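Local coordinates for protein annexin B22 (Schistosoma mansoni, PDB 4MDU) that binds acidic phospholipid membranes in a calcium-dependent manner, aggregates liposomes when calcium is present, and takes part in worm reproduction and host-parasite interaction, at residues B[7-12]-B[108-113]; B[213-218]-B[250-255]. One frame throughout, in Å; residues are numbered along the deposited sequence.

Interaction 1: B[7-12]-B[108-113]; sequences SEFGIT and DTPYML. Unlike the reference sequence in segment 7-12: Glu8 (reference Gly).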
loop_
_atom_site.group_PDB
_atom_site.type_symbol
_atom_site.label_atom_id
_atom_site.label_comp_id
_atom_site.label_asym_id
_atom_site.label_seq_id
_atom_site.Cartn_x
_atom_site.Cartn_y
_atom_site.Cartn_z
ATOM N N SER B 7 29.525 14.926 -11.055
ATOM C CA SER B 7 28.205 14.384 -10.745
ATOM C C SER B 7 27.438 14.053 -12.024
ATOM O O SER B 7 27.419 14.852 -12.958
ATOM C CB SER B 7 27.382 15.365 -9.914
ATOM O OG SER B 7 26.020 14.964 -9.900
ATOM N N GLU B 8 26.796 12.887 -12.053
ATOM C CA GLU B 8 26.020 12.471 -13.208
ATOM C C GLU B 8 24.720 13.254 -13.294
ATOM O O GLU B 8 23.995 13.158 -14.290
ATOM C CB GLU B 8 25.746 10.967 -13.178
ATOM C CG GLU B 8 27.022 10.134 -13.178
ATOM C CD GLU B 8 27.971 10.495 -14.329
ATOM O OE1 GLU B 8 27.511 11.055 -15.353
ATOM O OE2 GLU B 8 29.186 10.223 -14.200
ATOM N N PHE B 9 24.442 14.045 -12.259
ATOM C CA PHE B 9 23.280 14.925 -12.276
ATOM C C PHE B 9 23.623 16.323 -12.788
ATOM O O PHE B 9 22.741 17.068 -13.219
ATOM C CB PHE B 9 22.648 15.027 -10.887
ATOM C CG PHE B 9 21.524 14.047 -10.657
ATOM C CD1 PHE B 9 21.332 12.980 -11.520
ATOM C CD2 PHE B 9 20.652 14.204 -9.585
ATOM C CE1 PHE B 9 20.308 12.079 -11.317
ATOM C CE2 PHE B 9 19.614 13.305 -9.384
ATOM C CZ PHE B 9 19.446 12.236 -10.259
ATOM N N GLY B 10 24.901 16.682 -12.734
ATOM C CA GLY B 10 25.296 18.046 -13.044
ATOM C C GLY B 10 25.082 19.004 -11.877
ATOM O O GLY B 10 24.549 18.620 -10.839
ATOM N N ILE B 11 25.486 20.258 -12.062
ATOM C CA ILE B 11 25.499 21.242 -10.983
ATOM C C ILE B 11 24.213 21.272 -10.172
ATOM O O ILE B 11 24.240 21.546 -8.966
ATOM C CB ILE B 11 25.799 22.668 -11.491
ATOM C CG1 ILE B 11 27.191 22.737 -12.123
ATOM C CG2 ILE B 11 25.713 23.659 -10.346
ATOM C CD1 ILE B 11 27.266 22.184 -13.533
ATOM N N THR B 12 23.091 20.989 -10.822
ATOM C CA THR B 12 21.810 20.996 -10.125
ATOM C C THR B 12 20.897 19.847 -10.529
ATOM O O THR B 12 21.153 19.134 -11.498
ATOM C CB THR B 12 21.036 22.300 -10.374
ATOM O OG1 THR B 12 20.609 22.356 -11.744
ATOM C CG2 THR B 12 21.897 23.507 -10.058
ATOM N N ASP B 108 27.075 10.326 -4.845
ATOM C CA ASP B 108 26.388 11.082 -5.887
ATOM C C ASP B 108 24.906 10.726 -5.857
ATOM O O ASP B 108 24.541 9.543 -5.752
ATOM C CB ASP B 108 26.997 10.754 -7.271
ATOM C CG ASP B 108 26.552 11.719 -8.359
ATOM O OD1 ASP B 108 26.134 12.859 -8.028
ATOM O OD2 ASP B 108 26.630 11.332 -9.553
ATOM N N THR B 109 24.045 11.737 -5.931
ATOM C CA THR B 109 22.599 11.496 -5.840
ATOM C C THR B 109 22.110 10.287 -6.644
ATOM O O THR B 109 21.418 9.435 -6.102
ATOM C CB THR B 109 21.800 12.711 -6.289
ATOM O OG1 THR B 109 22.197 13.843 -5.516
ATOM C CG2 THR B 109 20.326 12.459 -6.125
ATOM N N PRO B 110 22.449 10.222 -7.949
ATOM C CA PRO B 110 21.967 9.084 -8.740
ATOM C C PRO B 110 22.399 7.719 -8.203
ATOM O O PRO B 110 21.607 6.782 -8.269
ATOM C CB PRO B 110 22.555 9.339 -10.147
ATOM C CG PRO B 110 23.570 10.436 -9.971
ATOM C CD PRO B 110 23.123 11.234 -8.785
ATOM N N TYR B 111 23.614 7.587 -7.685
ATOM C CA TYR B 111 24.026 6.291 -7.123
ATOM C C TYR B 111 23.217 5.993 -5.857
ATOM O O TYR B 111 22.732 4.870 -5.606
ATOM C CB TYR B 111 25.515 6.313 -6.789
ATOM C CG TYR B 111 26.071 4.955 -6.426
ATOM C CD1 TYR B 111 26.142 4.535 -5.104
ATOM C CD2 TYR B 111 26.528 4.091 -7.409
ATOM C CE1 TYR B 111 26.655 3.291 -4.774
ATOM C CE2 TYR B 111 27.035 2.845 -7.088
ATOM C CZ TYR B 111 27.096 2.451 -5.771
ATOM O OH TYR B 111 27.612 1.211 -5.470
ATOM N N MET B 112 23.061 7.022 -5.047
ATOM C CA MET B 112 22.272 6.867 -3.832
ATOM C C MET B 112 20.860 6.382 -4.165
ATOM O O MET B 112 20.348 5.455 -3.542
ATOM C CB MET B 112 22.243 8.174 -3.040
ATOM C CG MET B 112 21.610 8.022 -1.673
ATOM S SD MET B 112 19.941 8.626 -1.784
ATOM C CE MET B 112 20.317 10.317 -1.435
ATOM N N LEU B 113 20.238 6.977 -5.174
ATOM C CA LEU B 113 18.891 6.552 -5.519
ATOM C C LEU B 113 18.926 5.134 -6.072
ATOM O O LEU B 113 18.053 4.308 -5.765
ATOM C CB LEU B 113 18.217 7.535 -6.480
ATOM C CG LEU B 113 17.971 8.905 -5.852
ATOM C CD1 LEU B 113 17.371 9.841 -6.893
ATOM C CD2 LEU B 113 17.071 8.790 -4.621
#

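Interaction 2: B[213-218]-B[250-255]; sequences ELAEAD and YLTSEI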
loop_
_atom_site.group_PDB
_atom_site.type_symbol
_atom_site.label_atom_id
_atom_site.label_comp_id
_atom_site.label_asym_id
_atom_site.label_seq_id
_atom_site.Cartn_x
_atom_site.Cartn_y
_atom_site.Cartn_z
ATOM N N GLU B 213 -4.254 23.833 -25.971
ATOM C CA GLU B 213 -4.921 22.941 -26.906
ATOM C C GLU B 213 -4.634 21.470 -26.566
ATOM O O GLU B 213 -5.519 20.612 -26.620
ATOM C CB GLU B 213 -4.487 23.299 -28.338
ATOM C CG GLU B 213 -5.048 22.417 -29.427
ATOM C CD GLU B 213 -4.419 22.710 -30.787
ATOM O OE1 GLU B 213 -3.800 23.785 -30.955
ATOM O OE2 GLU B 213 -4.538 21.853 -31.685
ATOM N N LEU B 214 -3.393 21.184 -26.196
ATOM C CA LEU B 214 -3.023 19.841 -25.746
ATOM C C LEU B 214 -3.755 19.457 -24.455
ATOM O O LEU B 214 -4.210 18.322 -24.300
ATOM C CB LEU B 214 -1.506 19.753 -25.541
ATOM C CG LEU B 214 -0.997 18.476 -24.876
ATOM C CD1 LEU B 214 -1.451 17.240 -25.661
ATOM C CD2 LEU B 214 0.526 18.524 -24.763
ATOM N N ALA B 215 -3.854 20.403 -23.527
ATOM C CA ALA B 215 -4.537 20.146 -22.252
ATOM C C ALA B 215 -6.009 19.811 -22.477
ATOM O O ALA B 215 -6.539 18.881 -21.872
ATOM C CB ALA B 215 -4.400 21.336 -21.326
ATOM N N GLU B 216 -6.666 20.556 -23.366
ATOM C CA GLU B 216 -8.072 20.290 -23.664
ATOM C C GLU B 216 -8.247 18.884 -24.232
ATOM O O GLU B 216 -9.117 18.124 -23.800
ATOM C CB GLU B 216 -8.631 21.313 -24.656
ATOM C CG GLU B 216 -8.636 22.739 -24.166
ATOM C CD GLU B 216 -9.322 23.673 -25.146
ATOM O OE1 GLU B 216 -8.692 24.059 -26.157
ATOM O OE2 GLU B 216 -10.498 24.011 -24.904
ATOM N N ALA B 217 -7.420 18.553 -25.213
ATOM C CA ALA B 217 -7.454 17.232 -25.821
ATOM C C ALA B 217 -7.124 16.151 -24.792
ATOM O O ALA B 217 -7.743 15.082 -24.770
ATOM C CB ALA B 217 -6.484 17.169 -26.985
ATOM N N ASP B 218 -6.147 16.418 -23.936
ATOM C CA ASP B 218 -5.840 15.451 -22.897
ATOM C C ASP B 218 -7.022 15.333 -21.961
ATOM O O ASP B 218 -7.430 14.232 -21.616
ATOM C CB ASP B 218 -4.569 15.809 -22.139
ATOM C CG ASP B 218 -3.326 15.445 -22.913
ATOM O OD1 ASP B 218 -3.414 14.563 -23.794
ATOM O OD2 ASP B 218 -2.267 16.045 -22.647
ATOM N N TYR B 250 -0.748 20.646 -14.540
ATOM C CA TYR B 250 -1.506 21.618 -13.795
ATOM C C TYR B 250 -2.582 22.242 -14.681
ATOM O O TYR B 250 -3.778 22.187 -14.370
ATOM C CB TYR B 250 -0.598 22.695 -13.239
ATOM C CG TYR B 250 -1.391 23.693 -12.457
ATOM C CD1 TYR B 250 -1.904 23.366 -11.208
ATOM C CD2 TYR B 250 -1.669 24.941 -12.974
ATOM C CE1 TYR B 250 -2.652 24.271 -10.479
ATOM C CE2 TYR B 250 -2.419 25.857 -12.253
ATOM C CZ TYR B 250 -2.906 25.516 -11.005
ATOM O OH TYR B 250 -3.652 26.424 -10.284
ATOM N N LEU B 251 -2.159 22.827 -15.793
ATOM C CA LEU B 251 -3.124 23.348 -16.756
ATOM C C LEU B 251 -4.197 22.309 -17.061
ATOM O O LEU B 251 -5.387 22.628 -17.089
ATOM C CB LEU B 251 -2.441 23.776 -18.046
ATOM C CG LEU B 251 -3.392 24.296 -19.126
ATOM C CD1 LEU B 251 -4.118 25.552 -18.629
ATOM C CD2 LEU B 251 -2.632 24.562 -20.434
ATOM N N THR B 252 -3.778 21.060 -17.262
ATOM C CA THR B 252 -4.708 19.992 -17.620
ATOM C C THR B 252 -5.697 19.782 -16.498
ATOM O O THR B 252 -6.893 19.537 -16.716
ATOM C CB THR B 252 -3.974 18.658 -17.925
ATOM O OG1 THR B 252 -3.042 18.869 -18.986
ATOM C CG2 THR B 252 -4.949 17.598 -18.372
ATOM N N SER B 253 -5.196 19.892 -15.282
ATOM C CA SER B 253 -6.057 19.737 -14.137
ATOM C C SER B 253 -7.119 20.842 -14.124
ATOM O O SER B 253 -8.297 20.557 -13.950
ATOM C CB SER B 253 -5.240 19.729 -12.844
ATOM O OG SER B 253 -6.097 19.591 -11.734
ATOM N N GLU B 254 -6.706 22.092 -14.318
ATOM C CA GLU B 254 -7.658 23.212 -14.307
ATOM C C GLU B 254 -8.727 23.042 -15.376
ATOM O O GLU B 254 -9.932 23.149 -15.104
ATOM C CB GLU B 254 -6.951 24.551 -14.514
ATOM C CG GLU B 254 -5.902 24.891 -13.459
ATOM C CD GLU B 254 -6.508 25.314 -12.132
ATOM O OE1 GLU B 254 -6.777 26.525 -11.952
ATOM O OE2 GLU B 254 -6.710 24.437 -11.264
ATOM N N ILE B 255 -8.277 22.771 -16.596
ATOM C CA ILE B 255 -9.177 22.653 -17.735
ATOM C C ILE B 255 -10.124 21.482 -17.547
ATOM O O ILE B 255 -11.313 21.552 -17.892
ATOM C CB ILE B 255 -8.382 22.500 -19.045
ATOM C CG1 ILE B 255 -7.844 23.861 -19.461
ATOM C CG2 ILE B 255 -9.248 21.936 -20.150
ATOM C CD1 ILE B 255 -6.876 23.802 -20.615
HETATM O O HOH W 1 -2.035 18.275 -21.295
#

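Interaction 1: B[7-12]-B[108-113]
Asp108 holds the N-terminal segment with both carboxylate oxygens. The hydroxyl of Ser7 donates from OG to Asp108 OD1 at 2.8 Å, and the backbone N-H of Glu8 points to Asp108 OD2, N to OD2 2.9 Å and nearly straight (167°). Each donor arrives on the syn side of its oxygen, a little out of the carboxylate plane. Serine suits its place because OG also accepts from the backbone N of Phe9 at 3.0 Å, closing an ST turn. Asn68 ND2 supplies a second bond to OD1, while Asn68 OD1 takes the N-H of Thr109 at the helix start.

Beyond these bonds lies the Phe9 ring. Pro110 CD sits over the middle of one face, 3.7 Å from the ring centroid, in a CH-pi contact; Thr109 CG2 meets Phe9 CE2 obliquely at 3.4 Å. Ala145, from helix 140-156, also touches the ring. Proline fits the first turn of helix 109-122, where its missing N-H costs no helical bond.

A single carboxylate thus accepts bonds from Ser7, Glu8 and Asn68, which should favour its ionised form, although Glu8 OE2, 5.4 Å from Asp108 OD2, would work the other way; it ties the irregular N-terminal segment to annexin repeat 2.

Interaction 2: B[213-218]-B[250-255]
Ala215 faces Leu251, Thr252 and Ile255, and its single methyl group meets all three. Its CB lies 3.6 Å from Ile255 CD1 and 3.8 Å from Leu251 CD2, with Thr252 OG1 also in van der Waals range. A residue this small suits the place, because the CA atoms of Ala215 and Thr252 come within 4.6 Å of each other. Leu251 has CG anti to its backbone N (chi1 178°), which brings that carbon to 3.8 Å from Ala215 CB.

Ile255 uses both branches: CD1 meets Ala215, and CD1 and CG2 both touch Glu216 CG at 4.1 Å, so that the glutamate contributes its aliphatic part. Next to Ala215, Thr252 CG2 makes a looser contact with Asp218 CB.

The polar side of Thr252 is tied in through water. One water donates to Asp218 OD2 and to Thr252 OG1, each at 2.6 Å, and bridges the helices where no direct hydrogen bond links the two segments. Asp218 OD2 is also in a salt bridge with Arg244 NE, and Thr252 OG1 bonds to the carbonyl O of Gln248 one turn earlier in its own helix.

These contacts join helices 212-224 and 246-260 within annexin repeat 3. The segment axes approach to 8.6 Å and cross at -57°. The chemistry is therefore divided: aliphatic carbons, centred on the Ala215 methyl, make the close packing, whereas the buried Asp218 is paired with Arg244, which probably favours the ionised carboxylate.

In the fold
Interactions 1 and 2 are far apart in this mostly helical annexin: their centres are 32 Å from each other, their nearest atoms are about 21 Å apart, and they do not touch. They follow one another along the chain, the first closing before the second opens. Interaction 1 lies about 11 Å from the chain centre and joins the N-terminal segment to repeat 2; interaction 2 lies about 26 Å out and packs two helices within repeat 3. Both lie away from the calcium-binding sites, and no other chain of the assembly touches either. Polar bonds to one aspartate lead in interaction 1, whereas interaction 2 is mainly apolar, its aspartate being paired chiefly with an arginine outside the two segments.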